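Long-range contacts in ferric-siderophore receptor protein (Streptomyces coelicolor, PDB 2X4L), which probably binds ferric siderophores outside the cell membrane and passes them on for uptake: residues 193-202 / 227-235; 214-222 / 294-302. All coordinates share one frame; numbering follows the deposited sequence.

The two contacts lie about 14 Å apart, centre to centre, and both reach the mixed sheet built round strand 200-206. Their segments alternate along the chain, in the order 193-202, 214-222, 227-235, 294-302, so each contact closes across a segment of the other. Helix 220-227 and strand 231-232, consecutive elements joined by a short turn, tie them together: the helix starts in interaction 2 and runs out into interaction 1. The two also touch, F232 packing on T216 and L222. Interaction 1 lies about 20 Å from the chain centre and interaction 2 only about 6 Å, so they shape the outer and inner parts of one lobe in what is probably a two-lobed binding protein.

Interaction 1: 193-202 / 227-235; sequences AKAKPEIRVL and ALGVNFVEP
A chi1 of 180° carries the N231 amide away from its own backbone N toward the turn at 196-199, and chi2 of -6° swings OD1 back over CA and sends ND2 outward; V201 CG1, also anti to its N (chi1 -177°), lies beside the F232 ring, 3.6 Å from CE2. The asparagine ND2 donates to P197 O at 2.9 Å, in the carbonyl plane though tilted from its own amide plane. Replacing it with an alanine would probably leave P197 O without this donor and the turn less firmly tied to the strand. Parallel pairing follows: V201 N donates to N231 O at 2.8 Å, and V233 N returns a bond of the same length to V201 O. The other V201 methyl, CG2, meets V230 CG1 at 3.7 Å. Water bridges I199 O and N231 N; another joins A193 O to G229 O. G229, with positive phi in a Schellman motif, ends helix 220-227, and A193 CB lies 3.6 Å from its C atom. R200 turns its guanidinium to a salt bridge with D261. Strand 231-232, short and weakly bonded, runs parallel to the start of strand 200-206, which also pairs with strands 262-266 (parallel) and 210-214 (antiparallel); V230 and L228 pack on L189 of helix 173-195.

Interaction 2: 214-222 / 294-302; sequences SGTNLSVDL and IARSPEPIL
R296 meets D221 in a side-on, two-nitrogen salt bridge: NH2 donates to OD1 at 2.8 Å and NE to OD2 at 2.9 Å, the latter almost straight (176°). Each carboxylate oxygen uses its syn lone pair, and the two flat groups are only 12° from coplanar. D221 can present both oxygens because its CG sits between the backbone N and carbonyl carbon (chi1 62°), facing the extended arginine. R296 NH1 adds a weak, bent hydrogen bond to S214 OG at 3.3 Å; S219 OG lies 3.1 Å from R296 NH2. Two waters add links, one between D221 OD2 and S297 N, the other between S219 OG and P298 O. Apolar groups cover both faces of the buried guanidinium, L222 CD1 over one, 3.6 Å from R296 CZ, and P298 CB over the opposite one, while the in-plane salt bridge fixes its rotation. P300 CG rests against D221 CB at 4.0 Å. The arrangement fastens the first turn of helix 220-227 to the loop leaving strand 293-296, beyond the C-terminal ends of the parallel strands 262-266 and 293-296, within an alpha/beta lobe of the kind found in periplasmic binding proteins.

Interaction 1: 193-202 / 227-235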
ATOM      1  N   ALA A 193       0.124 -15.253  15.701  1.00 12.47           N
ATOM      2  CA  ALA A 193       1.494 -15.604  15.382  1.00 13.80           C
ATOM      3  C   ALA A 193       2.136 -16.303  16.562  1.00 13.83           C
ATOM      4  O   ALA A 193       2.932 -17.252  16.344  1.00 16.84           O
ATOM      5  CB  ALA A 193       2.238 -14.352  14.945  1.00 13.29           C
ATOM      6  N   LYS A 194       1.746 -15.933  17.792  1.00 13.88           N
ATOM      7  CA  LYS A 194       2.195 -16.678  18.962  1.00 14.97           C
ATOM      8  C   LYS A 194       1.636 -18.111  19.028  1.00 14.87           C
ATOM      9  O   LYS A 194       2.367 -19.083  19.455  1.00 17.26           O
ATOM     10  CB  LYS A 194       1.820 -15.895  20.250  1.00 16.81           C
ATOM     11  CG  LYS A 194       2.432 -16.528  21.469  1.00 17.34           C
ATOM     12  CD  LYS A 194       2.022 -15.842  22.716  1.00 26.26           C
ATOM     13  CE  LYS A 194       1.877 -14.357  22.571  1.00 34.32           C
ATOM     14  NZ  LYS A 194       0.666 -14.142  23.421  1.00 29.61           N
ATOM     15  N   ALA A 195       0.356 -18.241  18.655  1.00 15.03           N
ATOM     16  CA  ALA A 195      -0.269 -19.593  18.639  1.00 15.74           C
ATOM     17  C   ALA A 195       0.242 -20.524  17.571  1.00 16.69           C
ATOM     18  O   ALA A 195       0.096 -21.745  17.715  1.00 18.83           O
ATOM     19  CB  ALA A 195      -1.786 -19.485  18.556  1.00 16.82           C
ATOM     20  N   LYS A 196       0.685 -19.946  16.449  1.00 15.85           N
ATOM     21  CA  LYS A 196       0.986 -20.748  15.198  1.00 17.08           C
ATOM     22  C   LYS A 196       2.381 -20.408  14.658  1.00 17.54           C
ATOM     23  O   LYS A 196       2.525 -19.979  13.485  1.00 16.96           O
ATOM     24  CB  LYS A 196      -0.130 -20.451  14.153  1.00 16.13           C
ATOM     25  CG  LYS A 196      -1.620 -20.805  14.515  1.00 17.99           C
ATOM     26  CD  LYS A 196      -1.856 -22.324  14.635  1.00 20.96           C
ATOM     27  CE  LYS A 196      -1.910 -23.049  13.245  1.00 18.83           C
ATOM     28  NZ  LYS A 196      -3.158 -22.657  12.531  1.00 17.66           N
ATOM     29  N   PRO A 197       3.465 -20.622  15.465  1.00 17.61           N
ATOM     30  CA  PRO A 197       4.791 -20.087  15.129  1.00 18.31           C
ATOM     31  C   PRO A 197       5.342 -20.914  13.958  1.00 17.26           C
ATOM     32  O   PRO A 197       6.256 -20.424  13.256  1.00 20.00           O
ATOM     33  CB  PRO A 197       5.617 -20.314  16.422  1.00 18.92           C
ATOM     34  CG  PRO A 197       4.957 -21.430  17.068  1.00 17.91           C
ATOM     35  CD  PRO A 197       3.449 -21.141  16.856  1.00 18.95           C
ATOM     36  N   GLU A 198       4.709 -22.067  13.722  1.00 19.32           N
ATOM     37  CA  GLU A 198       5.225 -22.980  12.643  1.00 19.26           C
ATOM     38  C   GLU A 198       4.699 -22.605  11.273  1.00 18.73           C
ATOM     39  O   GLU A 198       5.229 -23.097  10.249  1.00 16.84           O
ATOM     40  CB  GLU A 198       4.843 -24.430  12.934  1.00 21.19           C
ATOM     41  CG  GLU A 198       3.396 -24.846  12.767  1.00 22.95           C
ATOM     42  CD  GLU A 198       2.402 -24.319  13.893  1.00 24.27           C
ATOM     43  OE1 GLU A 198       2.855 -23.607  14.802  1.00 26.56           O
ATOM     44  OE2 GLU A 198       1.199 -24.612  13.840  1.00 30.63           O
ATOM     45  N   ILE A 199       3.685 -21.742  11.227  1.00 15.48           N
ATOM     46  CA  ILE A 199       3.078 -21.300   9.947  1.00 14.53           C
ATOM     47  C   ILE A 199       3.959 -20.296   9.206  1.00 14.84           C
ATOM     48  O   ILE A 199       4.187 -19.189   9.723  1.00 15.29           O
ATOM     49  CB  ILE A 199       1.618 -20.785  10.137  1.00 13.67           C
ATOM     50  CG1 ILE A 199       0.768 -21.923  10.740  1.00 13.92           C
ATOM     51  CG2 ILE A 199       1.109 -20.197   8.799  1.00 12.92           C
ATOM     52  CD1 ILE A 199       0.669 -23.246   9.843  1.00 15.11           C
ATOM     53  N   ARG A 200       4.465 -20.680   8.043  1.00 14.91           N
ATOM     54  CA  ARG A 200       5.439 -19.872   7.248  1.00 13.34           C
ATOM     55  C   ARG A 200       4.661 -19.104   6.187  1.00 12.89           C
ATOM     56  O   ARG A 200       3.907 -19.714   5.405  1.00 12.06           O
ATOM     57  CB  ARG A 200       6.407 -20.790   6.517  1.00 14.25           C
ATOM     58  CG  ARG A 200       7.216 -21.564   7.496  1.00 16.62           C
ATOM     59  CD  ARG A 200       7.829 -22.862   6.944  1.00 17.80           C
ATOM     60  NE  ARG A 200       6.821 -23.835   6.634  1.00 20.41           N
ATOM     61  CZ  ARG A 200       7.039 -25.067   6.161  1.00 19.50           C
ATOM     62  NH1 ARG A 200       8.249 -25.533   5.975  1.00 22.33           N
ATOM     63  NH2 ARG A 200       5.999 -25.823   5.923  1.00 20.83           N
ATOM     64  N   VAL A 201       4.758 -17.793   6.203  1.00 11.71           N
ATOM     65  CA  VAL A 201       4.083 -16.907   5.243  1.00  9.94           C
ATOM     66  C   VAL A 201       5.001 -16.421   4.147  1.00 11.15           C
ATOM     67  O   VAL A 201       6.102 -15.930   4.486  1.00 11.38           O
ATOM     68  CB  VAL A 201       3.542 -15.690   6.024  1.00  9.13           C
ATOM     69  CG1 VAL A 201       2.760 -14.788   4.998  1.00 11.73           C
ATOM     70  CG2 VAL A 201       2.576 -16.218   7.137  1.00 12.81           C
ATOM     71  N   LEU A 202       4.573 -16.551   2.880  1.00 10.35           N
ATOM     72  CA  LEU A 202       5.342 -16.124   1.759  1.00 10.43           C
ATOM     73  C   LEU A 202       4.634 -14.977   1.127  1.00  9.17           C
ATOM     74  O   LEU A 202       3.409 -15.047   0.828  1.00  9.82           O
ATOM     75  CB  LEU A 202       5.527 -17.251   0.773  1.00 11.56           C
ATOM     76  CG  LEU A 202       6.470 -16.834  -0.380  1.00 14.19           C
ATOM     77  CD1 LEU A 202       7.219 -18.014  -0.888  1.00 17.69           C
ATOM     78  CD2 LEU A 202       5.657 -16.218  -1.491  1.00 15.88           C
ATOM     79  N   ALA A 227       7.267  -7.676  12.983  1.00 10.65           N
ATOM     80  CA  ALA A 227       7.435  -7.164  14.363  1.00 10.90           C
ATOM     81  C   ALA A 227       6.392  -7.774  15.278  1.00 13.73           C
ATOM     82  O   ALA A 227       6.683  -7.972  16.488  1.00 16.19           O
ATOM     83  CB  ALA A 227       7.338  -5.628  14.320  1.00 11.07           C
ATOM     84  N   LEU A 228       5.183  -8.070  14.719  1.00 12.10           N
ATOM     85  CA  LEU A 228       4.092  -8.644  15.540  1.00 11.92           C
ATOM     86  C   LEU A 228       4.296 -10.145  15.665  1.00 12.78           C
ATOM     87  O   LEU A 228       3.563 -10.817  16.434  1.00 14.35           O
ATOM     88  CB  LEU A 228       2.726  -8.377  14.868  1.00 11.30           C
ATOM     89  CG  LEU A 228       2.358  -6.868  14.837  1.00 11.76           C
ATOM     90  CD1 LEU A 228       1.072  -6.683  14.022  1.00 12.46           C
ATOM     91  CD2 LEU A 228       2.065  -6.420  16.250  1.00 15.18           C
ATOM     92  N   GLY A 229       5.329 -10.713  15.046  1.00 11.20           N
ATOM     93  CA  GLY A 229       5.748 -12.097  15.300  1.00 12.23           C
ATOM     94  C   GLY A 229       5.467 -13.090  14.180  1.00 10.35           C
ATOM     95  O   GLY A 229       5.799 -14.254  14.334  1.00 13.63           O
ATOM     96  N   VAL A 230       4.985 -12.618  13.051  1.00 10.88           N
ATOM     97  CA  VAL A 230       4.673 -13.505  11.897  1.00 11.92           C
ATOM     98  C   VAL A 230       5.967 -14.127  11.374  1.00 12.69           C
ATOM     99  O   VAL A 230       6.986 -13.421  11.308  1.00 13.25           O
ATOM    100  CB  VAL A 230       3.941 -12.768  10.809  1.00 10.46           C
ATOM    101  CG1 VAL A 230       3.706 -13.664   9.580  1.00 12.60           C
ATOM    102  CG2 VAL A 230       2.569 -12.364  11.316  1.00 10.71           C
ATOM    103  N   ASN A 231       5.901 -15.415  11.058  1.00 12.80           N
ATOM    104  CA  ASN A 231       7.051 -16.190  10.534  1.00 13.37           C
ATOM    105  C   ASN A 231       7.006 -16.063   9.013  1.00 14.67           C
ATOM    106  O   ASN A 231       6.197 -16.732   8.341  1.00 15.81           O
ATOM    107  CB  ASN A 231       6.846 -17.642  10.988  1.00 13.61           C
ATOM    108  CG  ASN A 231       7.933 -18.562  10.526  1.00 17.70           C
ATOM    109  OD1 ASN A 231       8.802 -18.156   9.757  1.00 19.97           O
ATOM    110  ND2 ASN A 231       7.805 -19.870  10.878  1.00 18.95           N
ATOM    111  N   PHE A 232       7.839 -15.206   8.485  1.00 12.08           N
ATOM    112  CA  PHE A 232       7.955 -15.066   7.016  1.00 12.55           C
ATOM    113  C   PHE A 232       9.057 -15.856   6.420  1.00 13.46           C
ATOM    114  O   PHE A 232      10.182 -15.975   7.002  1.00 14.15           O
ATOM    115  CB  PHE A 232       8.193 -13.603   6.599  1.00 12.24           C
ATOM    116  CG  PHE A 232       6.925 -12.778   6.658  1.00 13.48           C
ATOM    117  CD1 PHE A 232       6.619 -12.126   7.814  1.00 11.66           C
ATOM    118  CD2 PHE A 232       6.044 -12.725   5.581  1.00 13.70           C
ATOM    119  CE1 PHE A 232       5.418 -11.368   7.870  1.00 14.63           C
ATOM    120  CE2 PHE A 232       4.852 -11.982   5.623  1.00 13.93           C
ATOM    121  CZ  PHE A 232       4.545 -11.347   6.801  1.00 12.11           C
ATOM    122  N   VAL A 233       8.787 -16.345   5.205  1.00 11.32           N
ATOM    123  CA  VAL A 233       9.866 -16.759   4.282  1.00 11.53           C
ATOM    124  C   VAL A 233      10.682 -15.517   3.940  1.00 11.13           C
ATOM    125  O   VAL A 233      10.123 -14.457   3.607  1.00 11.94           O
ATOM    126  CB  VAL A 233       9.263 -17.318   2.962  1.00 10.55           C
ATOM    127  CG1 VAL A 233      10.383 -17.558   1.922  1.00 12.38           C
ATOM    128  CG2 VAL A 233       8.582 -18.583   3.290  1.00 15.11           C
ATOM    129  N   GLU A 234      11.999 -15.624   4.074  1.00 12.50           N
ATOM    130  CA  GLU A 234      12.867 -14.498   3.842  1.00 10.90           C
ATOM    131  C   GLU A 234      13.931 -14.943   2.866  1.00 11.68           C
ATOM    132  O   GLU A 234      14.960 -15.578   3.252  1.00 15.31           O
ATOM    133  CB  GLU A 234      13.581 -14.140   5.165  1.00 11.86           C
ATOM    134  CG  GLU A 234      12.713 -13.559   6.272  1.00 12.26           C
ATOM    135  CD  GLU A 234      12.309 -12.094   6.108  1.00 13.05           C
ATOM    136  OE1 GLU A 234      12.526 -11.550   5.029  1.00 12.63           O
ATOM    137  OE2 GLU A 234      11.729 -11.566   7.081  1.00 14.73           O
ATOM    138  N   PRO A 235      13.801 -14.524   1.620  1.00 11.28           N
ATOM    139  CA  PRO A 235      14.925 -14.709   0.678  1.00 11.05           C
ATOM    140  C   PRO A 235      16.184 -14.039   1.239  1.00 11.31           C
ATOM    141  O   PRO A 235      16.105 -13.041   1.908  1.00 12.43           O
ATOM    142  CB  PRO A 235      14.454 -13.946  -0.595  1.00 11.65           C
ATOM    143  CG  PRO A 235      12.913 -14.006  -0.501  1.00 10.88           C
ATOM    144  CD  PRO A 235      12.655 -13.821   1.000  1.00 11.55           C
TER
HETATM  145  O   HOH W   1       4.596 -16.880  14.106  1.00 17.84           O
HETATM  146  O   HOH W   2       3.550 -17.076  11.457  1.00 12.71           O

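Interaction 2: 214-222 / 294-302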
ATOM      1  N   SER A 214       8.925 -11.310  -1.966  1.00 10.16           N
ATOM      2  CA  SER A 214       9.417 -10.189  -1.139  1.00  9.68           C
ATOM      3  C   SER A 214       9.991 -10.707   0.150  1.00 11.58           C
ATOM      4  O   SER A 214       9.448 -11.629   0.806  1.00 13.45           O
ATOM      5  CB  SER A 214       8.242  -9.229  -0.757  1.00 10.32           C
ATOM      6  OG  SER A 214       7.857  -8.477  -1.898  1.00 10.62           O
ATOM      7  N   GLY A 215      11.025 -10.015   0.615  1.00  9.71           N
ATOM      8  CA  GLY A 215      11.460 -10.108   1.997  1.00 10.29           C
ATOM      9  C   GLY A 215      10.696  -9.083   2.828  1.00 10.78           C
ATOM     10  O   GLY A 215      10.052  -8.192   2.274  1.00 10.84           O
ATOM     11  N   THR A 216      10.772  -9.210   4.148  1.00 11.85           N
ATOM     12  CA  THR A 216      10.048  -8.317   5.047  1.00 11.84           C
ATOM     13  C   THR A 216      10.671  -6.924   5.119  1.00 11.70           C
ATOM     14  O   THR A 216       9.970  -5.932   5.319  1.00 11.80           O
ATOM     15  CB  THR A 216       9.961  -8.900   6.472  1.00 14.36           C
ATOM     16  OG1 THR A 216      11.280  -9.201   6.948  1.00 13.40           O
ATOM     17  CG2 THR A 216       9.124 -10.170   6.477  1.00 13.28           C
ATOM     18  N   ASN A 217      11.989  -6.855   4.961  1.00 11.24           N
ATOM     19  CA  ASN A 217      12.705  -5.587   5.055  1.00 11.71           C
ATOM     20  C   ASN A 217      12.378  -4.622   3.919  1.00 12.48           C
ATOM     21  O   ASN A 217      12.419  -4.993   2.745  1.00 12.03           O
ATOM     22  CB  ASN A 217      14.215  -5.829   5.118  1.00 12.44           C
ATOM     23  CG  ASN A 217      14.992  -4.574   5.461  1.00 15.02           C
ATOM     24  OD1 ASN A 217      14.682  -3.882   6.431  1.00 18.88           O
ATOM     25  ND2 ASN A 217      16.011  -4.273   4.664  1.00 15.05           N
ATOM     26  N   LEU A 218      12.040  -3.386   4.275  1.00 11.74           N
ATOM     27  CA  LEU A 218      11.779  -2.349   3.283  1.00 11.41           C
ATOM     28  C   LEU A 218      10.294  -2.045   3.081  1.00 12.87           C
ATOM     29  O   LEU A 218       9.936  -0.940   2.673  1.00 11.99           O
ATOM     30  CB  LEU A 218      12.420  -2.721   1.944  1.00 11.57           C
ATOM     31  CG  LEU A 218      13.950  -2.696   1.894  1.00 12.00           C
ATOM     32  CD1 LEU A 218      14.439  -2.509   0.466  1.00 12.96           C
ATOM     33  CD2 LEU A 218      14.500  -1.605   2.802  1.00 13.84           C
ATOM     34  N   SER A 219       9.434  -3.029   3.316  1.00 11.77           N
ATOM     35  CA  SER A 219       7.999  -2.836   3.120  1.00 11.15           C
ATOM     36  C   SER A 219       7.346  -2.455   4.439  1.00 10.99           C
ATOM     37  O   SER A 219       7.685  -3.017   5.481  1.00 12.71           O
ATOM     38  CB  SER A 219       7.357  -4.106   2.559  1.00 12.13           C
ATOM     39  OG  SER A 219       7.787  -4.353   1.231  1.00 11.90           O
ATOM     40  N   VAL A 220       6.416  -1.503   4.413  1.00 11.29           N
ATOM     41  CA  VAL A 220       5.801  -1.057   5.705  1.00 11.77           C
ATOM     42  C   VAL A 220       4.906  -2.102   6.303  1.00 11.52           C
ATOM     43  O   VAL A 220       4.822  -2.265   7.541  1.00 11.99           O
ATOM     44  CB  VAL A 220       5.110   0.338   5.584  1.00 11.32           C
ATOM     45  CG1 VAL A 220       6.249   1.340   5.289  1.00 11.47           C
ATOM     46  CG2 VAL A 220       4.027   0.329   4.573  1.00 14.20           C
ATOM     47  N   ASP A 221       4.146  -2.795   5.461  1.00 10.44           N
ATOM     48  CA  ASP A 221       3.239  -3.844   5.954  1.00 11.12           C
ATOM     49  C   ASP A 221       4.025  -5.005   6.515  1.00 10.72           C
ATOM     50  O   ASP A 221       3.786  -5.440   7.666  1.00 10.12           O
ATOM     51  CB  ASP A 221       2.172  -4.248   4.928  1.00  9.01           C
ATOM     52  CG  ASP A 221       2.778  -4.831   3.650  1.00 10.87           C
ATOM     53  OD1 ASP A 221       3.892  -4.395   3.242  1.00 10.71           O
ATOM     54  OD2 ASP A 221       2.085  -5.718   3.093  1.00 10.25           O
ATOM     55  N   LEU A 222       4.924  -5.552   5.701  1.00 10.29           N
ATOM     56  CA  LEU A 222       5.663  -6.743   6.118  1.00  9.06           C
ATOM     57  C   LEU A 222       6.516  -6.490   7.324  1.00 10.07           C
ATOM     58  O   LEU A 222       6.637  -7.354   8.159  1.00  9.58           O
ATOM     59  CB  LEU A 222       6.465  -7.349   4.960  1.00 10.43           C
ATOM     60  CG  LEU A 222       5.674  -7.619   3.707  1.00  9.08           C
ATOM     61  CD1 LEU A 222       6.635  -8.260   2.654  1.00 10.55           C
ATOM     62  CD2 LEU A 222       4.473  -8.541   4.000  1.00 12.46           C
ATOM     63  N   ILE A 294      -4.171 -15.599   0.386  1.00 10.74           N
ATOM     64  CA  ILE A 294      -4.944 -14.398   0.538  1.00 10.00           C
ATOM     65  C   ILE A 294      -4.330 -13.251  -0.136  1.00  9.75           C
ATOM     66  O   ILE A 294      -3.200 -13.370  -0.677  1.00 10.26           O
ATOM     67  CB  ILE A 294      -5.133 -14.058   2.048  1.00 10.95           C
ATOM     68  CG1 ILE A 294      -3.823 -13.792   2.773  1.00 10.14           C
ATOM     69  CG2 ILE A 294      -6.009 -15.151   2.746  1.00 13.11           C
ATOM     70  CD1 ILE A 294      -4.044 -13.021   4.146  1.00 12.55           C
ATOM     71  N   ALA A 295      -4.896 -12.045  -0.066  1.00 10.34           N
ATOM     72  CA  ALA A 295      -4.255 -10.848  -0.623  1.00  8.65           C
ATOM     73  C   ALA A 295      -3.216 -10.259   0.309  1.00  9.34           C
ATOM     74  O   ALA A 295      -3.303 -10.394   1.540  1.00 11.26           O
ATOM     75  CB  ALA A 295      -5.345  -9.803  -0.907  1.00 10.78           C
ATOM     76  N   ARG A 296      -2.234  -9.616  -0.312  1.00  9.37           N
ATOM     77  CA  ARG A 296      -1.373  -8.688   0.320  1.00  8.49           C
ATOM     78  C   ARG A 296      -1.597  -7.323  -0.368  1.00  8.86           C
ATOM     79  O   ARG A 296      -1.704  -7.327  -1.607  1.00 10.00           O
ATOM     80  CB  ARG A 296       0.109  -9.040   0.075  1.00  9.00           C
ATOM     81  CG  ARG A 296       1.064  -7.980   0.722  1.00  9.88           C
ATOM     82  CD  ARG A 296       2.562  -8.208   0.371  1.00 10.33           C
ATOM     83  NE  ARG A 296       3.281  -7.065   0.884  1.00  9.13           N
ATOM     84  CZ  ARG A 296       4.440  -6.646   0.378  1.00  9.55           C
ATOM     85  NH1 ARG A 296       5.016  -7.275  -0.690  1.00 11.23           N
ATOM     86  NH2 ARG A 296       4.950  -5.486   0.859  1.00  9.62           N
ATOM     87  N   SER A 297      -1.560  -6.217   0.401  1.00  9.26           N
ATOM     88  CA  SER A 297      -1.563  -4.883  -0.217  1.00  8.27           C
ATOM     89  C   SER A 297      -0.176  -4.261  -0.048  1.00  9.09           C
ATOM     90  O   SER A 297       0.121  -3.678   1.013  1.00  9.49           O
ATOM     91  CB  SER A 297      -2.630  -4.026   0.478  1.00  7.71           C
ATOM     92  OG  SER A 297      -3.909  -4.524   0.197  1.00  9.47           O
ATOM     93  N   PRO A 298       0.724  -4.397  -1.058  1.00  8.84           N
ATOM     94  CA  PRO A 298       2.068  -3.836  -0.856  1.00  9.11           C
ATOM     95  C   PRO A 298       2.043  -2.308  -0.811  1.00  8.43           C
ATOM     96  O   PRO A 298       3.003  -1.719  -0.405  1.00 10.03           O
ATOM     97  CB  PRO A 298       2.885  -4.329  -2.085  1.00  9.04           C
ATOM     98  CG  PRO A 298       2.040  -5.517  -2.561  1.00  8.85           C
ATOM     99  CD  PRO A 298       0.584  -5.071  -2.354  1.00  8.82           C
ATOM    100  N   GLU A 299       0.928  -1.703  -1.241  1.00  8.85           N
ATOM    101  CA  GLU A 299       0.712  -0.230  -1.048  1.00  8.04           C
ATOM    102  C   GLU A 299      -0.511  -0.074  -0.144  1.00  9.95           C
ATOM    103  O   GLU A 299      -1.629   0.216  -0.630  1.00  9.45           O
ATOM    104  CB  GLU A 299       0.432   0.454  -2.365  1.00  8.17           C
ATOM    105  CG  GLU A 299       1.702   0.397  -3.266  1.00  9.48           C
ATOM    106  CD  GLU A 299       1.553   1.244  -4.499  1.00  7.78           C
ATOM    107  OE1 GLU A 299       1.132   2.414  -4.402  1.00  9.58           O
ATOM    108  OE2 GLU A 299       1.822   0.710  -5.618  1.00 10.36           O
ATOM    109  N   PRO A 300      -0.388  -0.286   1.159  1.00  8.52           N
ATOM    110  CA  PRO A 300      -1.538  -0.043   2.050  1.00  8.36           C
ATOM    111  C   PRO A 300      -2.056   1.360   1.813  1.00  8.82           C
ATOM    112  O   PRO A 300      -1.292   2.317   1.533  1.00 10.53           O
ATOM    113  CB  PRO A 300      -0.921  -0.131   3.470  1.00  9.51           C
ATOM    114  CG  PRO A 300       0.239  -1.121   3.246  1.00  9.97           C
ATOM    115  CD  PRO A 300       0.835  -0.712   1.910  1.00  8.76           C
ATOM    116  N   ILE A 301      -3.384   1.485   1.909  1.00  8.89           N
ATOM    117  CA  ILE A 301      -4.034   2.798   1.975  1.00 10.44           C
ATOM    118  C   ILE A 301      -3.874   3.203   3.418  1.00  9.71           C
ATOM    119  O   ILE A 301      -4.300   2.519   4.359  1.00 11.18           O
ATOM    120  CB  ILE A 301      -5.513   2.666   1.625  1.00  9.10           C
ATOM    121  CG1 ILE A 301      -5.701   2.194   0.165  1.00 12.02           C
ATOM    122  CG2 ILE A 301      -6.231   3.961   1.945  1.00 10.90           C
ATOM    123  CD1 ILE A 301      -7.157   1.653  -0.104  1.00 12.72           C
ATOM    124  N   LEU A 302      -3.229   4.345   3.603  1.00  9.76           N
ATOM    125  CA  LEU A 302      -2.749   4.772   4.933  1.00 10.54           C
ATOM    126  C   LEU A 302      -3.853   5.415   5.848  1.00 11.76           C
ATOM    127  O   LEU A 302      -3.672   6.520   6.369  1.00 13.17           O
ATOM    128  CB  LEU A 302      -1.530   5.641   4.740  1.00 10.57           C
ATOM    129  CG  LEU A 302      -0.309   4.953   4.111  1.00 10.91           C
ATOM    130  CD1 LEU A 302       0.734   5.988   3.714  1.00 12.75           C
ATOM    131  CD2 LEU A 302       0.227   3.909   5.063  1.00 14.31           C
TER
HETATM  132  O   HOH W   3       5.880  -2.135  -0.072  1.00 12.01           O
HETATM  133  O   HOH W   4      -0.940  -6.469   3.205  1.00 11.73           O